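Local coordinates for protein CRISPR-associated endonuclease Cas12b (Alicyclobacillus acidoterrestris, PDB 5U31) that uses a single guide RNA to recognise PAM-flanked target DNA and, in its unmutated form, cleaves it with a metal-dependent RuvC nuclease domain, at residues Arg644-Leu656 and His684-Leu697. The protein carries 3 engineered substitutions. Numbering follows the deposited sequence.
Sequences RQLRTQLAYLRLL and HMTPDWREAFENEL. With SO4 (sulfate ion), chain G; nucleotides of chain B.
Gln649 reaches across from helix 644-656 and lays its amide over one face of the Trp689 indole. The two planes are 27° apart, and NE2 stands 3.3 Å above the ring plane, toward the rim. Gln649 CB also rides on that face, 4.0 Å from the centroid of the six-membered ring of Trp689 in a CH-pi contact. The chain of Gln649 is extended beyond CG, which carries OE1 to the start of the second helix. There OE1 accepts twice, from Thr686 OG1 at 2.8 Å, in the carbonyl plane, and from Thr686 N at 3.0 Å, tilted from it. Both bonds, together with Gln730 as partner of Gln649 NE2, should fix the rotation of this amide.

Thr686 is the N-cap of helix 687-697, its hydroxyl also receiving a weak bond from Trp689 N, so Gln649 grips the capping residue itself. The short axes run nearly parallel, at 10° and 11.3 Å, in an interface that joins the bridge helix to the REC2 domain. Over Tyr652, selenomethionine Met685 places CE above the ring centre, 3.5 Å from the centroid and 13° off the normal. SE lies farther out above the same ring in a Met-aromatic contact, while meeting the Trp689 indole at its edge, in plane. The opposite indole face receives Phe693 CB, and Trp689 NE1 bonds to Val723 O of helix 709-739.

Farther along, Leu656 and Phe693 lie alongside each other, pointing opposite ways, with Leu656 CD2 4.0 Å from Phe693 CE1. Arg654 NE makes a weak bond to OP1 of A107 of chain B; Arg644 and, through weak bonds, Arg647 meet a sulfate ion probably from the crystallisation liquor.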
ATOM      1  N   ARG A 644      -8.620  26.528 -10.240  1.00 54.86           N
ATOM      2  CA  ARG A 644      -9.818  26.683  -9.421  1.00 48.24           C
ATOM      3  C   ARG A 644     -10.861  27.547 -10.114  1.00 47.03           C
ATOM      4  O   ARG A 644     -12.062  27.386  -9.872  1.00 48.53           O
ATOM      5  CB  ARG A 644      -9.461  27.267  -8.053  1.00 45.67           C
ATOM      6  CG  ARG A 644      -8.613  26.340  -7.199  1.00 57.68           C
ATOM      7  CD  ARG A 644      -8.441  26.862  -5.780  1.00 64.03           C
ATOM      8  NE  ARG A 644      -7.513  26.029  -5.019  1.00 80.39           N
ATOM      9  CZ  ARG A 644      -7.867  24.946  -4.333  1.00 89.75           C
ATOM     10  NH1 ARG A 644      -9.135  24.559  -4.304  1.00 95.12           N
ATOM     11  NH2 ARG A 644      -6.950  24.249  -3.674  1.00 88.28           N
ATOM     12  N   GLN A 645     -10.428  28.464 -10.981  1.00 47.82           N
ATOM     13  CA  GLN A 645     -11.379  29.236 -11.772  1.00 49.11           C
ATOM     14  C   GLN A 645     -12.155  28.330 -12.716  1.00 53.56           C
ATOM     15  O   GLN A 645     -13.392  28.310 -12.710  1.00 61.16           O
ATOM     16  CB  GLN A 645     -10.647  30.324 -12.558  1.00 49.95           C
ATOM     17  CG  GLN A 645     -10.096  31.445 -11.711  1.00 50.36           C
ATOM     18  CD  GLN A 645      -9.464  32.530 -12.550  1.00 51.34           C
ATOM     19  OE1 GLN A 645      -8.722  32.249 -13.491  1.00 53.31           O
ATOM     20  NE2 GLN A 645      -9.768  33.778 -12.226  1.00 52.51           N
ATOM     21  N   LEU A 646     -11.436  27.563 -13.539  1.00 58.59           N
ATOM     22  CA  LEU A 646     -12.093  26.692 -14.504  1.00 49.17           C
ATOM     23  C   LEU A 646     -12.981  25.666 -13.816  1.00 47.86           C
ATOM     24  O   LEU A 646     -14.042  25.309 -14.343  1.00 50.26           O
ATOM     25  CB  LEU A 646     -11.044  25.997 -15.373  1.00 47.71           C
ATOM     26  CG  LEU A 646     -10.098  26.912 -16.157  1.00 48.32           C
ATOM     27  CD1 LEU A 646      -8.964  26.106 -16.744  1.00 47.45           C
ATOM     28  CD2 LEU A 646     -10.829  27.669 -17.251  1.00 49.71           C
ATOM     29  N   ARG A 647     -12.577  25.193 -12.636  1.00 46.85           N
ATOM     30  CA  ARG A 647     -13.356  24.169 -11.950  1.00 52.17           C
ATOM     31  C   ARG A 647     -14.744  24.686 -11.583  1.00 47.44           C
ATOM     32  O   ARG A 647     -15.746  23.992 -11.795  1.00 47.45           O
ATOM     33  CB  ARG A 647     -12.603  23.681 -10.710  1.00 45.19           C
ATOM     34  CG  ARG A 647     -13.202  22.438 -10.080  1.00 52.91           C
ATOM     35  CD  ARG A 647     -12.900  22.371  -8.595  1.00 64.81           C
ATOM     36  NE  ARG A 647     -11.532  21.942  -8.325  1.00 74.97           N
ATOM     37  CZ  ARG A 647     -10.996  21.893  -7.111  1.00 84.50           C
ATOM     38  NH1 ARG A 647      -9.745  21.485  -6.953  1.00 79.46           N
ATOM     39  NH2 ARG A 647     -11.710  22.255  -6.053  1.00 85.81           N
ATOM     40  N   THR A 648     -14.829  25.909 -11.051  1.00 48.07           N
ATOM     41  CA  THR A 648     -16.135  26.465 -10.711  1.00 63.32           C
ATOM     42  C   THR A 648     -16.898  26.931 -11.944  1.00 57.09           C
ATOM     43  O   THR A 648     -18.133  26.904 -11.944  1.00 62.56           O
ATOM     44  CB  THR A 648     -15.999  27.628  -9.726  1.00 61.08           C
ATOM     45  OG1 THR A 648     -15.486  28.781 -10.407  1.00 59.49           O
ATOM     46  CG2 THR A 648     -15.070  27.256  -8.580  1.00 65.52           C
ATOM     47  N   GLN A 649     -16.192  27.369 -12.991  1.00 50.61           N
ATOM     48  CA  GLN A 649     -16.869  27.708 -14.240  1.00 51.75           C
ATOM     49  C   GLN A 649     -17.589  26.496 -14.813  1.00 51.49           C
ATOM     50  O   GLN A 649     -18.723  26.609 -15.290  1.00 57.01           O
ATOM     51  CB  GLN A 649     -15.869  28.263 -15.255  1.00 51.99           C
ATOM     52  CG  GLN A 649     -15.286  29.618 -14.896  1.00 56.71           C
ATOM     53  CD  GLN A 649     -14.623  30.308 -16.079  1.00 62.59           C
ATOM     54  OE1 GLN A 649     -14.321  31.498 -16.027  1.00 68.33           O
ATOM     55  NE2 GLN A 649     -14.399  29.562 -17.153  1.00 57.88           N
ATOM     56  N   LEU A 650     -16.945  25.326 -14.772  1.00 50.18           N
ATOM     57  CA  LEU A 650     -17.583  24.109 -15.263  1.00 49.87           C
ATOM     58  C   LEU A 650     -18.802  23.742 -14.427  1.00 56.08           C
ATOM     59  O   LEU A 650     -19.780  23.206 -14.960  1.00 55.91           O
ATOM     60  CB  LEU A 650     -16.582  22.955 -15.262  1.00 48.41           C
ATOM     61  CG  LEU A 650     -16.459  22.113 -16.534  1.00 51.49           C
ATOM     62  CD1 LEU A 650     -15.772  20.786 -16.235  1.00 46.78           C
ATOM     63  CD2 LEU A 650     -17.818  21.897 -17.176  1.00 55.38           C
ATOM     64  N   ALA A 651     -18.764  24.022 -13.121  1.00 53.91           N
ATOM     65  CA  ALA A 651     -19.867  23.642 -12.246  1.00 50.02           C
ATOM     66  C   ALA A 651     -21.144  24.396 -12.585  1.00 61.53           C
ATOM     67  O   ALA A 651     -22.244  23.860 -12.410  1.00 59.95           O
ATOM     68  CB  ALA A 651     -19.487  23.879 -10.787  1.00 53.22           C
ATOM     69  N   TYR A 652     -21.018  25.633 -13.067  1.00 58.11           N
ATOM     70  CA  TYR A 652     -22.173  26.401 -13.511  1.00 57.74           C
ATOM     71  C   TYR A 652     -22.557  26.084 -14.950  1.00 55.12           C
ATOM     72  O   TYR A 652     -23.718  26.282 -15.322  1.00 70.49           O
ATOM     73  CB  TYR A 652     -21.900  27.902 -13.355  1.00 68.82           C
ATOM     74  CG  TYR A 652     -21.994  28.397 -11.922  1.00 86.01           C
ATOM     75  CD1 TYR A 652     -22.948  29.339 -11.550  1.00 85.13           C
ATOM     76  CD2 TYR A 652     -21.136  27.914 -10.940  1.00 94.88           C
ATOM     77  CE1 TYR A 652     -23.038  29.790 -10.241  1.00 91.27           C
ATOM     78  CE2 TYR A 652     -21.221  28.356  -9.631  1.00 97.00           C
ATOM     79  CZ  TYR A 652     -22.173  29.294  -9.287  1.00100.84           C
ATOM     80  OH  TYR A 652     -22.257  29.737  -7.983  1.00104.57           O
ATOM     81  N   LEU A 653     -21.615  25.596 -15.761  1.00 54.01           N
ATOM     82  CA  LEU A 653     -21.973  25.117 -17.090  1.00 61.96           C
ATOM     83  C   LEU A 653     -22.964  23.966 -16.998  1.00 67.30           C
ATOM     84  O   LEU A 653     -23.928  23.899 -17.770  1.00 66.41           O
ATOM     85  CB  LEU A 653     -20.718  24.687 -17.850  1.00 57.38           C
ATOM     86  CG  LEU A 653     -20.600  25.105 -19.319  1.00 54.46           C
ATOM     87  CD1 LEU A 653     -19.493  24.330 -20.017  1.00 53.40           C
ATOM     88  CD2 LEU A 653     -21.917  24.929 -20.049  1.00 59.63           C
ATOM     89  N   ARG A 654     -22.751  23.057 -16.044  1.00 58.46           N
ATOM     90  CA  ARG A 654     -23.674  21.945 -15.851  1.00 53.07           C
ATOM     91  C   ARG A 654     -25.018  22.416 -15.313  1.00 63.22           C
ATOM     92  O   ARG A 654     -26.044  21.775 -15.570  1.00 77.55           O
ATOM     93  CB  ARG A 654     -23.057  20.911 -14.914  1.00 51.52           C
ATOM     94  CG  ARG A 654     -21.757  20.330 -15.424  1.00 50.30           C
ATOM     95  CD  ARG A 654     -21.357  19.099 -14.636  1.00 49.75           C
ATOM     96  NE  ARG A 654     -20.421  18.272 -15.389  1.00 62.08           N
ATOM     97  CZ  ARG A 654     -19.107  18.274 -15.201  1.00 64.88           C
ATOM     98  NH1 ARG A 654     -18.570  19.051 -14.271  1.00 63.35           N
ATOM     99  NH2 ARG A 654     -18.330  17.489 -15.938  1.00 66.09           N
ATOM    100  N   LEU A 655     -25.035  23.516 -14.556  1.00 63.32           N
ATOM    101  CA  LEU A 655     -26.310  24.099 -14.155  1.00 62.69           C
ATOM    102  C   LEU A 655     -27.064  24.637 -15.362  1.00 64.99           C
ATOM    103  O   LEU A 655     -28.292  24.512 -15.443  1.00 77.66           O
ATOM    104  CB  LEU A 655     -26.087  25.204 -13.122  1.00 74.17           C
ATOM    105  CG  LEU A 655     -26.062  24.761 -11.657  1.00 87.87           C
ATOM    106  CD1 LEU A 655     -25.684  25.919 -10.745  1.00 85.26           C
ATOM    107  CD2 LEU A 655     -27.411  24.179 -11.257  1.00100.32           C
ATOM    108  N   LEU A 656     -26.346  25.235 -16.314  1.00 61.03           N
ATOM    109  CA  LEU A 656     -26.994  25.725 -17.524  1.00 62.78           C
ATOM    110  C   LEU A 656     -27.505  24.571 -18.377  1.00 65.42           C
ATOM    111  O   LEU A 656     -28.577  24.668 -18.984  1.00 78.14           O
ATOM    112  CB  LEU A 656     -26.022  26.594 -18.320  1.00 62.26           C
ATOM    113  CG  LEU A 656     -26.543  27.202 -19.623  1.00 61.14           C
ATOM    114  CD1 LEU A 656     -27.696  28.154 -19.353  1.00 62.83           C
ATOM    115  CD2 LEU A 656     -25.422  27.914 -20.351  1.00 61.08           C
ATOM    116  N   HIS A 684     -15.006  33.857  -8.097  1.00 79.56           N
ATOM    117  CA  HIS A 684     -14.200  32.660  -8.287  1.00 68.13           C
ATOM    118  C   HIS A 684     -13.909  32.358  -9.751  1.00 58.88           C
ATOM    119  O   HIS A 684     -12.919  31.676 -10.041  1.00 61.46           O
ATOM    120  CB  HIS A 684     -14.897  31.457  -7.646  1.00 70.52           C
ATOM    121  CG  HIS A 684     -14.786  31.421  -6.155  1.00 78.34           C
ATOM    122  ND1 HIS A 684     -13.843  32.150  -5.462  1.00 81.83           N
ATOM    123  CD2 HIS A 684     -15.493  30.740  -5.222  1.00 83.11           C
ATOM    124  CE1 HIS A 684     -13.975  31.922  -4.168  1.00 83.64           C
ATOM    125  NE2 HIS A 684     -14.970  31.070  -3.995  1.00 83.48           N
HETATM  126  N   MSE A 685     -14.736  32.843 -10.672  1.00 53.42           N
HETATM  127  CA  MSE A 685     -14.531  32.607 -12.097  1.00 58.51           C
HETATM  128  C   MSE A 685     -13.577  33.618 -12.717  1.00 61.31           C
HETATM  129  O   MSE A 685     -13.093  34.530 -12.044  1.00 65.19           O
HETATM  130  CB  MSE A 685     -15.860  32.662 -12.853  1.00 77.42           C
HETATM  131  CG  MSE A 685     -16.958  31.795 -12.271  1.00 89.24           C
HETATM  132 SE   MSE A 685     -18.636  32.015 -13.240  1.00 98.50          SE
HETATM  133  CE  MSE A 685     -19.808  31.030 -12.036  1.00107.06           C
ATOM    134  N   THR A 686     -13.315  33.449 -14.007  1.00 54.47           N
ATOM    135  CA  THR A 686     -12.569  34.449 -14.747  1.00 71.46           C
ATOM    136  C   THR A 686     -13.512  35.568 -15.182  1.00 90.55           C
ATOM    137  O   THR A 686     -14.713  35.343 -15.346  1.00101.45           O
ATOM    138  CB  THR A 686     -11.901  33.830 -15.972  1.00 69.19           C
ATOM    139  OG1 THR A 686     -12.870  33.657 -17.013  1.00 61.49           O
ATOM    140  CG2 THR A 686     -11.294  32.479 -15.619  1.00 65.96           C
ATOM    141  N   PRO A 687     -12.996  36.787 -15.360  1.00 93.02           N
ATOM    142  CA  PRO A 687     -13.895  37.892 -15.738  1.00 90.28           C
ATOM    143  C   PRO A 687     -14.570  37.691 -17.085  1.00 80.84           C
ATOM    144  O   PRO A 687     -15.800  37.794 -17.177  1.00 74.49           O
ATOM    145  CB  PRO A 687     -12.961  39.113 -15.731  1.00 95.17           C
ATOM    146  CG  PRO A 687     -11.584  38.549 -15.889  1.00 93.02           C
ATOM    147  CD  PRO A 687     -11.609  37.241 -15.167  1.00 90.33           C
ATOM    148  N   ASP A 688     -13.802  37.385 -18.133  1.00 77.79           N
ATOM    149  CA  ASP A 688     -14.358  37.394 -19.484  1.00 82.65           C
ATOM    150  C   ASP A 688     -15.349  36.255 -19.700  1.00 73.31           C
ATOM    151  O   ASP A 688     -16.352  36.429 -20.404  1.00 71.85           O
ATOM    152  CB  ASP A 688     -13.232  37.338 -20.515  1.00 91.74           C
ATOM    153  CG  ASP A 688     -12.242  36.229 -20.235  1.00112.72           C
ATOM    154  OD1 ASP A 688     -12.385  35.137 -20.824  1.00118.42           O
ATOM    155  OD2 ASP A 688     -11.327  36.449 -19.415  1.00120.83           O
ATOM    156  N   TRP A 689     -15.093  35.080 -19.116  1.00 66.64           N
ATOM    157  CA  TRP A 689     -16.050  33.988 -19.267  1.00 62.65           C
ATOM    158  C   TRP A 689     -17.302  34.227 -18.438  1.00 67.84           C
ATOM    159  O   TRP A 689     -18.402  33.842 -18.851  1.00 85.53           O
ATOM    160  CB  TRP A 689     -15.427  32.645 -18.886  1.00 60.93           C
ATOM    161  CG  TRP A 689     -16.362  31.498 -19.168  1.00 65.07           C
ATOM    162  CD1 TRP A 689     -16.471  30.794 -20.333  1.00 56.85           C
ATOM    163  CD2 TRP A 689     -17.342  30.951 -18.278  1.00 63.48           C
ATOM    164  NE1 TRP A 689     -17.448  29.837 -20.217  1.00 56.57           N
ATOM    165  CE2 TRP A 689     -17.998  29.913 -18.965  1.00 56.36           C
ATOM    166  CE3 TRP A 689     -17.725  31.236 -16.966  1.00 66.77           C
ATOM    167  CZ2 TRP A 689     -19.016  29.164 -18.383  1.00 56.13           C
ATOM    168  CZ3 TRP A 689     -18.733  30.485 -16.390  1.00 60.11           C
ATOM    169  CH2 TRP A 689     -19.364  29.462 -17.097  1.00 56.01           C
ATOM    170  N   ARG A 690     -17.156  34.846 -17.266  1.00 73.27           N
ATOM    171  CA  ARG A 690     -18.324  35.200 -16.470  1.00 68.43           C
ATOM    172  C   ARG A 690     -19.204  36.204 -17.203  1.00 65.29           C
ATOM    173  O   ARG A 690     -20.433  36.086 -17.191  1.00 64.86           O
ATOM    174  CB  ARG A 690     -17.880  35.750 -15.117  1.00 66.97           C
ATOM    175  CG  ARG A 690     -18.990  36.324 -14.269  1.00 62.34           C
ATOM    176  CD  ARG A 690     -18.453  36.702 -12.903  1.00 74.86           C
ATOM    177  NE  ARG A 690     -17.295  37.588 -12.998  1.00 82.10           N
ATOM    178  CZ  ARG A 690     -16.540  37.944 -11.965  1.00 86.56           C
ATOM    179  NH1 ARG A 690     -16.816  37.489 -10.752  1.00 86.44           N
ATOM    180  NH2 ARG A 690     -15.507  38.756 -12.146  1.00 92.98           N
ATOM    181  N   GLU A 691     -18.591  37.192 -17.861  1.00 62.85           N
ATOM    182  CA  GLU A 691     -19.373  38.148 -18.638  1.00 64.73           C
ATOM    183  C   GLU A 691     -20.122  37.452 -19.766  1.00 65.18           C
ATOM    184  O   GLU A 691     -21.284  37.774 -20.038  1.00 81.55           O
ATOM    185  CB  GLU A 691     -18.467  39.248 -19.187  1.00 91.45           C
ATOM    186  CG  GLU A 691     -17.811  40.092 -18.106  1.00100.30           C
ATOM    187  CD  GLU A 691     -17.046  41.278 -18.664  1.00115.52           C
ATOM    188  OE1 GLU A 691     -17.321  41.681 -19.816  1.00118.17           O
ATOM    189  OE2 GLU A 691     -16.169  41.806 -17.947  1.00116.23           O
ATOM    190  N   ALA A 692     -19.475  36.490 -20.427  1.00 64.16           N
ATOM    191  CA  ALA A 692     -20.148  35.730 -21.476  1.00 64.50           C
ATOM    192  C   ALA A 692     -21.318  34.939 -20.912  1.00 70.72           C
ATOM    193  O   ALA A 692     -22.390  34.871 -21.527  1.00 75.14           O
ATOM    194  CB  ALA A 692     -19.152  34.798 -22.167  1.00 63.31           C
ATOM    195  N   PHE A 693     -21.132  34.340 -19.736  1.00 65.53           N
ATOM    196  CA  PHE A 693     -22.203  33.590 -19.091  1.00 62.68           C
ATOM    197  C   PHE A 693     -23.358  34.500 -18.697  1.00 82.31           C
ATOM    198  O   PHE A 693     -24.528  34.126 -18.842  1.00 94.55           O
ATOM    199  CB  PHE A 693     -21.651  32.863 -17.869  1.00 60.97           C
ATOM    200  CG  PHE A 693     -22.554  31.796 -17.341  1.00 67.54           C
ATOM    201  CD1 PHE A 693     -22.515  30.518 -17.869  1.00 71.31           C
ATOM    202  CD2 PHE A 693     -23.435  32.063 -16.309  1.00 70.58           C
ATOM    203  CE1 PHE A 693     -23.341  29.530 -17.386  1.00 69.05           C
ATOM    204  CE2 PHE A 693     -24.264  31.078 -15.818  1.00 69.70           C
ATOM    205  CZ  PHE A 693     -24.219  29.810 -16.358  1.00 71.90           C
ATOM    206  N   GLU A 694     -23.051  35.700 -18.193  1.00 85.76           N
ATOM    207  CA  GLU A 694     -24.103  36.635 -17.811  1.00 74.18           C
ATOM    208  C   GLU A 694     -24.911  37.082 -19.021  1.00 74.67           C
ATOM    209  O   GLU A 694     -26.126  37.291 -18.918  1.00 83.69           O
ATOM    210  CB  GLU A 694     -23.499  37.842 -17.093  1.00 73.62           C
ATOM    211  CG  GLU A 694     -22.800  37.511 -15.781  1.00 74.90           C
ATOM    212  CD  GLU A 694     -22.168  38.731 -15.131  1.00 95.50           C
ATOM    213  OE1 GLU A 694     -22.453  39.862 -15.579  1.00105.18           O
ATOM    214  OE2 GLU A 694     -21.384  38.557 -14.172  1.00 96.88           O
ATOM    215  N   ASN A 695     -24.256  37.239 -20.174  1.00 74.79           N
ATOM    216  CA  ASN A 695     -24.978  37.601 -21.390  1.00 84.00           C
ATOM    217  C   ASN A 695     -25.997  36.535 -21.761  1.00 86.97           C
ATOM    218  O   ASN A 695     -27.140  36.850 -22.112  1.00 92.27           O
ATOM    219  CB  ASN A 695     -24.000  37.816 -22.543  1.00 85.44           C
ATOM    220  CG  ASN A 695     -23.141  39.043 -22.355  1.00 97.88           C
ATOM    221  OD1 ASN A 695     -23.092  39.622 -21.270  1.00105.57           O
ATOM    222  ND2 ASN A 695     -22.451  39.449 -23.415  1.00102.49           N
ATOM    223  N   GLU A 696     -25.597  35.264 -21.690  1.00 79.45           N
ATOM    224  CA  GLU A 696     -26.503  34.183 -22.054  1.00 72.42           C
ATOM    225  C   GLU A 696     -27.659  34.057 -21.069  1.00 79.45           C
ATOM    226  O   GLU A 696     -28.776  33.720 -21.473  1.00 88.83           O
ATOM    227  CB  GLU A 696     -25.733  32.865 -22.153  1.00 66.64           C
ATOM    228  CG  GLU A 696     -24.524  32.908 -23.084  1.00 66.47           C
ATOM    229  CD  GLU A 696     -24.893  33.064 -24.553  1.00 84.15           C
ATOM    230  OE1 GLU A 696     -23.976  33.299 -25.369  1.00 90.13           O
ATOM    231  OE2 GLU A 696     -26.088  32.951 -24.898  1.00 91.75           O
ATOM    232  N   LEU A 697     -27.419  34.331 -19.785  1.00 78.67           N
ATOM    233  CA  LEU A 697     -28.506  34.294 -18.811  1.00 78.25           C
ATOM    234  C   LEU A 697     -29.547  35.366 -19.108  1.00 88.45           C
ATOM    235  O   LEU A 697     -30.740  35.068 -19.229  1.00 90.77           O
ATOM    236  CB  LEU A 697     -27.956  34.457 -17.394  1.00 69.38           C
ATOM    237  CG  LEU A 697     -27.171  33.265 -16.846  1.00 83.35           C
ATOM    238  CD1 LEU A 697     -26.868  33.456 -15.368  1.00 78.33           C
ATOM    239  CD2 LEU A 697     -27.932  31.970 -17.082  1.00 81.89           C
TER
HETATM  240  S   SO4 G1202      -9.764  20.806  -3.141  1.00113.70           S
HETATM  241  O1  SO4 G1202      -9.537  22.215  -3.460  1.00111.76           O
HETATM  242  O2  SO4 G1202     -11.042  20.676  -2.453  1.00117.48           O
HETATM  243  O3  SO4 G1202      -9.786  19.992  -4.357  1.00 95.20           O
HETATM  244  O4  SO4 G1202      -8.702  20.340  -2.255  1.00121.60           O
ATOM    245  P     A B 107     -22.296  15.195 -15.074  1.00 57.76           P
ATOM    246  OP1   A B 107     -22.556  16.421 -15.868  1.00 64.86           O
ATOM    247  OP2   A B 107     -21.740  15.301 -13.698  1.00 55.10           O
ATOM    248  O5'   A B 107     -23.638  14.341 -14.983  1.00 59.89           O
ATOM    249  C5'   A B 107     -24.420  14.091 -16.142  1.00 64.44           C
ATOM    250  C4'   A B 107     -25.566  13.155 -15.851  1.00 63.89           C
ATOM    251  O4'   A B 107     -25.057  11.840 -15.511  1.00 70.74           O
ATOM    252  C3'   A B 107     -26.444  13.527 -14.669  1.00 56.14           C
ATOM    253  O3'   A B 107     -27.405  14.514 -14.990  1.00 51.54           O
ATOM    254  C2'   A B 107     -27.055  12.187 -14.274  1.00 67.09           C
ATOM    255  O2'   A B 107     -28.118  11.844 -15.149  1.00 76.43           O
ATOM    256  C1'   A B 107     -25.890  11.236 -14.544  1.00 64.63           C
ATOM    257  N9    A B 107     -25.092  10.961 -13.333  1.00 62.84           N
ATOM    258  C8    A B 107     -23.860  11.466 -12.988  1.00 60.50           C
ATOM    259  N7    A B 107     -23.405  11.013 -11.843  1.00 54.05           N
ATOM    260  C5    A B 107     -24.399  10.148 -11.408  1.00 45.69           C
ATOM    261  C6    A B 107     -24.526   9.347 -10.262  1.00 45.20           C
ATOM    262  N6    A B 107     -23.609   9.282  -9.295  1.00 44.21           N
ATOM    263  N1    A B 107     -25.646   8.604 -10.133  1.00 56.27           N
ATOM    264  C2    A B 107     -26.571   8.661 -11.099  1.00 52.78           C
ATOM    265  N3    A B 107     -26.566   9.373 -12.222  1.00 56.80           N
ATOM    266  C4    A B 107     -25.441  10.106 -12.317  1.00 55.11           C
ATOM    267  P     C B 106     -17.175  14.683 -12.780  1.00 47.14           P
ATOM    268  OP1   C B 106     -17.162  16.158 -12.957  1.00 47.01           O
ATOM    269  OP2   C B 106     -17.320  14.105 -11.419  1.00 42.25           O
ATOM    270  O5'   C B 106     -18.317  14.084 -13.707  1.00 43.51           O
ATOM    271  C5'   C B 106     -18.216  14.179 -15.117  1.00 43.92           C
ATOM    272  C4'   C B 106     -19.135  13.199 -15.795  1.00 46.85           C
ATOM    273  O4'   C B 106     -18.715  11.844 -15.500  1.00 53.77           O
ATOM    274  C3'   C B 106     -20.583  13.239 -15.343  1.00 46.96           C
ATOM    275  O3'   C B 106     -21.315  14.284 -15.952  1.00 53.23           O
ATOM    276  C2'   C B 106     -21.079  11.850 -15.708  1.00 44.97           C
ATOM    277  O2'   C B 106     -21.343  11.773 -17.101  1.00 45.60           O
ATOM    278  C1'   C B 106     -19.844  11.003 -15.403  1.00 45.90           C
ATOM    279  N1    C B 106     -19.884  10.430 -14.040  1.00 50.21           N
ATOM    280  C2    C B 106     -20.553   9.223 -13.852  1.00 51.50           C
ATOM    281  O2    C B 106     -21.082   8.690 -14.835  1.00 52.43           O
ATOM    282  N3    C B 106     -20.603   8.674 -12.616  1.00 54.18           N
ATOM    283  C4    C B 106     -20.015   9.291 -11.591  1.00 41.85           C
ATOM    284  N4    C B 106     -20.087   8.716 -10.390  1.00 41.41           N
ATOM    285  C5    C B 106     -19.323  10.523 -11.754  1.00 41.94           C
ATOM    286  C6    C B 106     -19.279  11.053 -12.983  1.00 50.15           C
TER